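PDB 4MEE: diffuse adherence adhesin from Escherichia coli, which mediates bacterial attachment to mammalian cells, autoaggregation and biofilm formation, and is represented here by its C-terminal outer-membrane transport unit. Local coordinates for residues A[230-235]-A[269-274]; A[167-172]-A[280-285]. One frame throughout, in Å; residues are numbered along the deposited sequence.

Contact 1: A[230-235]-A[269-274]; sequences GDFTLG and GTWYQN
The W271 side chain has CG anti to its backbone N (chi1 176°), whereas F232 has CG anti to its carbonyl carbon and beside the backbone N (chi1 -62°). The two side chains lie next to each other and point the same way, each ring nearer the other strand than its CB bond alone would suggest. W271 CD1 sits over one face of the phenyl ring, offset toward the rim, 3.4 Å from F232 CE2. With the planes 47° apart, the pair is oblique. W271 NE1 also passes G230 CA at 4.0 Å and makes a weak hydrogen bond to the carbonyl of L229, while the backbone N of Q273 lies above the centre of the indole.

These strands form an antiparallel hairpin of the autotransporter beta-barrel. D231–Y272 and T233–T270 are hydrogen-bonded pairs; F232–W271 and L234–G269 are the non-hydrogen-bonded ones. The first rung runs from D231 N to Y272 O (3.0 Å) and from Y272 N to D231 O (3.1 Å), the second from T233 N to T270 O and back from T270 N to T233 O. CA-H...O contacts fill in between, among them F232 CA to T270 O at 3.4 Å.

F232, W271 and L234 share the outer face, consistent with a membrane-facing surface. On the lumen side, T233 CB meets T270 CB at 3.9 Å, and T270 CG2 lies in plane at the edge of the Y272 ring. T233 also touches D220 and K223 of strand 206-226, and T270 leans on E284 of strand 280-298.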
loop_
_atom_site.group_PDB
_atom_site.type_symbol
_atom_site.label_atom_id
_atom_site.label_comp_id
_atom_site.label_asym_id
_atom_site.label_seq_id
_atom_site.Cartn_x
_atom_site.Cartn_y
_atom_site.Cartn_z
ATOM N N GLY A 230 -23.048 -3.111 16.847
ATOM C CA GLY A 230 -22.712 -2.313 15.674
ATOM C C GLY A 230 -23.068 -2.854 14.307
ATOM O O GLY A 230 -23.876 -3.753 14.177
ATOM N N ASP A 231 -22.459 -2.293 13.269
ATOM C CA ASP A 231 -22.688 -2.773 11.916
ATOM C C ASP A 231 -21.443 -3.408 11.409
ATOM O O ASP A 231 -20.420 -2.759 11.342
ATOM C CB ASP A 231 -22.963 -1.625 10.984
ATOM C CG ASP A 231 -23.862 -0.630 11.583
ATOM O OD1 ASP A 231 -23.989 -0.631 12.817
ATOM O OD2 ASP A 231 -24.458 0.157 10.832
ATOM N N PHE A 232 -21.537 -4.655 10.987
ATOM C CA PHE A 232 -20.385 -5.355 10.477
ATOM C C PHE A 232 -20.500 -5.632 8.998
ATOM O O PHE A 232 -21.596 -5.773 8.480
ATOM C CB PHE A 232 -20.265 -6.682 11.181
ATOM C CG PHE A 232 -20.061 -6.564 12.634
ATOM C CD1 PHE A 232 -21.120 -6.322 13.472
ATOM C CD2 PHE A 232 -18.806 -6.719 13.165
ATOM C CE1 PHE A 232 -20.923 -6.230 14.823
ATOM C CE2 PHE A 232 -18.603 -6.628 14.514
ATOM C CZ PHE A 232 -19.662 -6.384 15.344
ATOM N N THR A 233 -19.360 -5.732 8.326
ATOM C CA THR A 233 -19.326 -6.182 6.958
ATOM C C THR A 233 -18.235 -7.197 6.763
ATOM O O THR A 233 -17.165 -7.051 7.305
ATOM C CB THR A 233 -18.971 -5.046 6.028
ATOM O OG1 THR A 233 -20.156 -4.318 5.705
ATOM C CG2 THR A 233 -18.396 -5.610 4.786
ATOM N N LEU A 234 -18.498 -8.230 5.980
ATOM C CA LEU A 234 -17.470 -9.208 5.651
ATOM C C LEU A 234 -17.458 -9.414 4.164
ATOM O O LEU A 234 -18.488 -9.635 3.576
ATOM C CB LEU A 234 -17.764 -10.516 6.337
ATOM C CG LEU A 234 -17.244 -10.446 7.761
ATOM C CD1 LEU A 234 -18.394 -10.606 8.736
ATOM C CD2 LEU A 234 -16.146 -11.469 7.991
ATOM N N GLY A 235 -16.294 -9.336 3.544
ATOM C CA GLY A 235 -16.239 -9.361 2.099
ATOM C C GLY A 235 -15.028 -10.105 1.632
ATOM O O GLY A 235 -14.319 -10.674 2.438
ATOM N N GLY A 269 -12.647 -7.143 6.738
ATOM C CA GLY A 269 -13.713 -6.914 7.702
ATOM C C GLY A 269 -13.857 -5.449 8.055
ATOM O O GLY A 269 -12.892 -4.704 8.012
ATOM N N THR A 270 -15.067 -5.035 8.403
ATOM C CA THR A 270 -15.336 -3.660 8.736
ATOM C C THR A 270 -16.271 -3.545 9.919
ATOM O O THR A 270 -17.155 -4.359 10.062
ATOM C CB THR A 270 -16.082 -3.029 7.591
ATOM O OG1 THR A 270 -15.156 -2.303 6.784
ATOM C CG2 THR A 270 -17.095 -2.111 8.137
ATOM N N TRP A 271 -16.102 -2.528 10.759
ATOM C CA TRP A 271 -17.004 -2.345 11.892
ATOM C C TRP A 271 -17.262 -0.895 12.179
ATOM O O TRP A 271 -16.325 -0.141 12.223
ATOM C CB TRP A 271 -16.360 -2.889 13.143
ATOM C CG TRP A 271 -17.154 -2.660 14.346
ATOM C CD1 TRP A 271 -18.312 -3.272 14.663
ATOM C CD2 TRP A 271 -16.851 -1.791 15.432
ATOM N NE1 TRP A 271 -18.761 -2.842 15.871
ATOM C CE2 TRP A 271 -17.879 -1.929 16.367
ATOM C CE3 TRP A 271 -15.812 -0.914 15.706
ATOM C CZ2 TRP A 271 -17.905 -1.228 17.543
ATOM C CZ3 TRP A 271 -15.841 -0.214 16.873
ATOM C CH2 TRP A 271 -16.879 -0.374 17.781
ATOM N N TYR A 272 -18.512 -0.511 12.405
ATOM C CA TYR A 272 -18.844 0.835 12.856
ATOM C C TYR A 272 -19.780 0.733 14.026
ATOM O O TYR A 272 -20.760 0.028 13.945
ATOM C CB TYR A 272 -19.548 1.584 11.751
ATOM C CG TYR A 272 -18.639 1.943 10.656
ATOM C CD1 TYR A 272 -18.224 1.002 9.763
ATOM C CD2 TYR A 272 -18.187 3.223 10.518
ATOM C CE1 TYR A 272 -17.376 1.320 8.757
ATOM C CE2 TYR A 272 -17.343 3.561 9.508
ATOM C CZ TYR A 272 -16.944 2.598 8.633
ATOM O OH TYR A 272 -16.101 2.917 7.622
ATOM N N GLN A 273 -19.470 1.392 15.133
ATOM C CA GLN A 273 -20.381 1.349 16.271
ATOM C C GLN A 273 -21.666 2.132 16.102
ATOM O O GLN A 273 -22.721 1.650 16.479
ATOM C CB GLN A 273 -19.695 1.745 17.562
ATOM C CG GLN A 273 -19.330 3.192 17.660
ATOM C CD GLN A 273 -19.031 3.559 19.078
ATOM O OE1 GLN A 273 -18.494 4.620 19.346
ATOM N NE2 GLN A 273 -19.380 2.677 20.005
ATOM N N ASN A 274 -21.587 3.350 15.584
ATOM C CA ASN A 274 -22.795 4.115 15.389
ATOM C C ASN A 274 -23.150 4.168 13.933
ATOM O O ASN A 274 -23.986 4.959 13.536
ATOM C CB ASN A 274 -22.646 5.540 15.884
ATOM C CG ASN A 274 -22.134 5.616 17.300
ATOM O OD1 ASN A 274 -22.559 4.869 18.183
ATOM N ND2 ASN A 274 -21.217 6.536 17.530
#

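Contact 2: A[167-172]-A[280-285]; sequences DLNERK and GLFAET
The F282 ring takes L168 at its edge, near the ring plane, with L168 CG 4.2 Å from F282 CE2. The N169 side chain crosses the phenyl at about a right angle near CZ; Q339 and N320 touch F282 as well. The second flat group, the E284 carboxylate, is approached from above its plane: the backbone N of N169 donates to E284 OE2 at 3.3 Å, with an N-H...O angle of 153°. E284 extends beyond CG (chi2 -165°), which carries CD toward the loop, and L168 CD1 packs on E284 CB at 3.9 Å.

N169 is the third residue of a type II beta turn running from D167 to E170, where a positive phi is expected. The turn belongs to the segment that follows helix 149-162 and lies within the barrel, so F282 and E284 are reaching from the wall into the lumen. D167 looks away from them, pairing with K373.

R171 NE, 6.9 Å from E284 OE1, is too far for a salt bridge, and R171 instead makes a cation-pi contact with W189. The turn's N-H thus gives the buried E284 carboxylate a polar partner, while L168 packs its apolar atoms against the E284 and F282 side chains.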
loop_
_atom_site.group_PDB
_atom_site.type_symbol
_atom_site.label_atom_id
_atom_site.label_comp_id
_atom_site.label_asym_id
_atom_site.label_seq_id
_atom_site.Cartn_x
_atom_site.Cartn_y
_atom_site.Cartn_z
ATOM N N ASP A 167 -5.357 0.756 2.458
ATOM C CA ASP A 167 -5.398 1.693 3.563
ATOM C C ASP A 167 -6.774 1.762 4.153
ATOM O O ASP A 167 -7.725 1.266 3.574
ATOM C CB ASP A 167 -4.991 3.074 3.090
ATOM C CG ASP A 167 -3.500 3.292 3.163
ATOM O OD1 ASP A 167 -2.837 2.631 3.989
ATOM O OD2 ASP A 167 -2.984 4.130 2.397
ATOM N N LEU A 168 -6.866 2.389 5.310
ATOM C CA LEU A 168 -8.119 2.560 5.982
ATOM C C LEU A 168 -8.927 3.495 5.142
ATOM O O LEU A 168 -8.369 4.260 4.366
ATOM C CB LEU A 168 -7.873 3.229 7.314
ATOM C CG LEU A 168 -8.100 2.437 8.591
ATOM C CD1 LEU A 168 -7.710 0.990 8.401
ATOM C CD2 LEU A 168 -7.231 3.056 9.659
ATOM N N ASN A 169 -10.241 3.391 5.286
ATOM C CA ASN A 169 -11.200 4.325 4.725
ATOM C C ASN A 169 -11.427 4.067 3.257
ATOM O O ASN A 169 -12.275 4.679 2.637
ATOM C CB ASN A 169 -10.787 5.780 4.961
ATOM C CG ASN A 169 -11.072 6.245 6.375
ATOM O OD1 ASN A 169 -12.195 6.135 6.866
ATOM N ND2 ASN A 169 -10.056 6.777 7.035
ATOM N N GLU A 170 -10.678 3.144 2.687
ATOM C CA GLU A 170 -10.904 2.816 1.311
ATOM C C GLU A 170 -12.174 2.013 1.183
ATOM O O GLU A 170 -12.984 2.259 0.309
ATOM C CB GLU A 170 -9.730 2.046 0.753
ATOM C CG GLU A 170 -8.877 2.875 -0.172
ATOM C CD GLU A 170 -9.619 3.248 -1.437
ATOM O OE1 GLU A 170 -10.860 3.358 -1.399
ATOM O OE2 GLU A 170 -8.955 3.432 -2.475
ATOM N N ARG A 171 -12.364 1.071 2.092
ATOM C CA ARG A 171 -13.506 0.190 2.028
ATOM C C ARG A 171 -14.731 0.779 2.675
ATOM O O ARG A 171 -15.129 0.347 3.748
ATOM C CB ARG A 171 -13.184 -1.116 2.732
ATOM C CG ARG A 171 -12.734 -2.224 1.815
ATOM C CD ARG A 171 -13.304 -2.040 0.438
ATOM N NE ARG A 171 -12.309 -1.471 -0.449
ATOM C CZ ARG A 171 -12.613 -0.651 -1.439
ATOM N NH1 ARG A 171 -13.877 -0.321 -1.635
ATOM N NH2 ARG A 171 -11.664 -0.159 -2.222
ATOM N N LYS A 172 -15.345 1.757 2.034
ATOM C CA LYS A 172 -16.524 2.355 2.620
ATOM C C LYS A 172 -17.472 2.786 1.546
ATOM O O LYS A 172 -17.088 2.911 0.393
ATOM C CB LYS A 172 -16.143 3.573 3.442
ATOM N N GLY A 280 -18.354 8.359 15.834
ATOM C CA GLY A 280 -18.128 7.146 16.605
ATOM C C GLY A 280 -16.919 6.332 16.187
ATOM O O GLY A 280 -16.255 6.645 15.205
ATOM N N LEU A 281 -16.643 5.269 16.938
ATOM C CA LEU A 281 -15.493 4.400 16.692
ATOM C C LEU A 281 -15.645 3.539 15.457
ATOM O O LEU A 281 -16.749 3.201 15.071
ATOM C CB LEU A 281 -15.271 3.473 17.873
ATOM C CG LEU A 281 -14.875 4.136 19.186
ATOM C CD1 LEU A 281 -14.801 3.104 20.296
ATOM C CD2 LEU A 281 -13.559 4.877 19.038
ATOM N N PHE A 282 -14.532 3.171 14.841
ATOM C CA PHE A 282 -14.596 2.280 13.700
ATOM C C PHE A 282 -13.346 1.418 13.656
ATOM O O PHE A 282 -12.381 1.734 14.314
ATOM C CB PHE A 282 -14.857 3.058 12.405
ATOM C CG PHE A 282 -13.651 3.585 11.748
ATOM C CD1 PHE A 282 -13.261 4.877 11.941
ATOM C CD2 PHE A 282 -12.947 2.796 10.893
ATOM C CE1 PHE A 282 -12.159 5.357 11.318
ATOM C CE2 PHE A 282 -11.839 3.265 10.272
ATOM C CZ PHE A 282 -11.444 4.554 10.479
ATOM N N ALA A 283 -13.401 0.302 12.943
ATOM C CA ALA A 283 -12.267 -0.596 12.828
ATOM C C ALA A 283 -12.351 -1.297 11.509
ATOM O O ALA A 283 -13.421 -1.494 10.997
ATOM C CB ALA A 283 -12.298 -1.616 13.928
ATOM N N GLU A 284 -11.212 -1.668 10.959
ATOM C CA GLU A 284 -11.188 -2.369 9.695
ATOM C C GLU A 284 -10.143 -3.444 9.827
ATOM O O GLU A 284 -9.241 -3.298 10.622
ATOM C CB GLU A 284 -10.802 -1.420 8.579
ATOM C CG GLU A 284 -11.887 -0.432 8.215
ATOM C CD GLU A 284 -11.639 0.242 6.886
ATOM O OE1 GLU A 284 -10.749 -0.209 6.133
ATOM O OE2 GLU A 284 -12.340 1.230 6.595
ATOM N N THR A 285 -10.250 -4.530 9.071
ATOM C CA THR A 285 -9.223 -5.559 9.112
ATOM C C THR A 285 -9.157 -6.378 7.865
ATOM O O THR A 285 -10.132 -6.499 7.165
ATOM C CB THR A 285 -9.532 -6.537 10.215
ATOM O OG1 THR A 285 -9.828 -5.788 11.390
ATOM C CG2 THR A 285 -8.351 -7.392 10.441
#

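Overall arrangement
Contact 1 and contact 2 have centres about 9 Å apart, on the same side of the chain's centre. In chain order, 167-172 comes first, then 230-235, 269-274 and 280-285, so both halves of contact 1 fall between those of contact 2. Strands 230-249, 255-272 and 280-298 are successive, antiparallel neighbours in the barrel wall. The strands carrying 269-274 and 280-285 meet directly: W271 N lies 2.9 Å from A283 O, a probable hydrogen bond. Contact 1 is therefore wall pairing near one end of the barrel, whereas contact 2 joins that wall to the segment occupying the lumen of this transport unit.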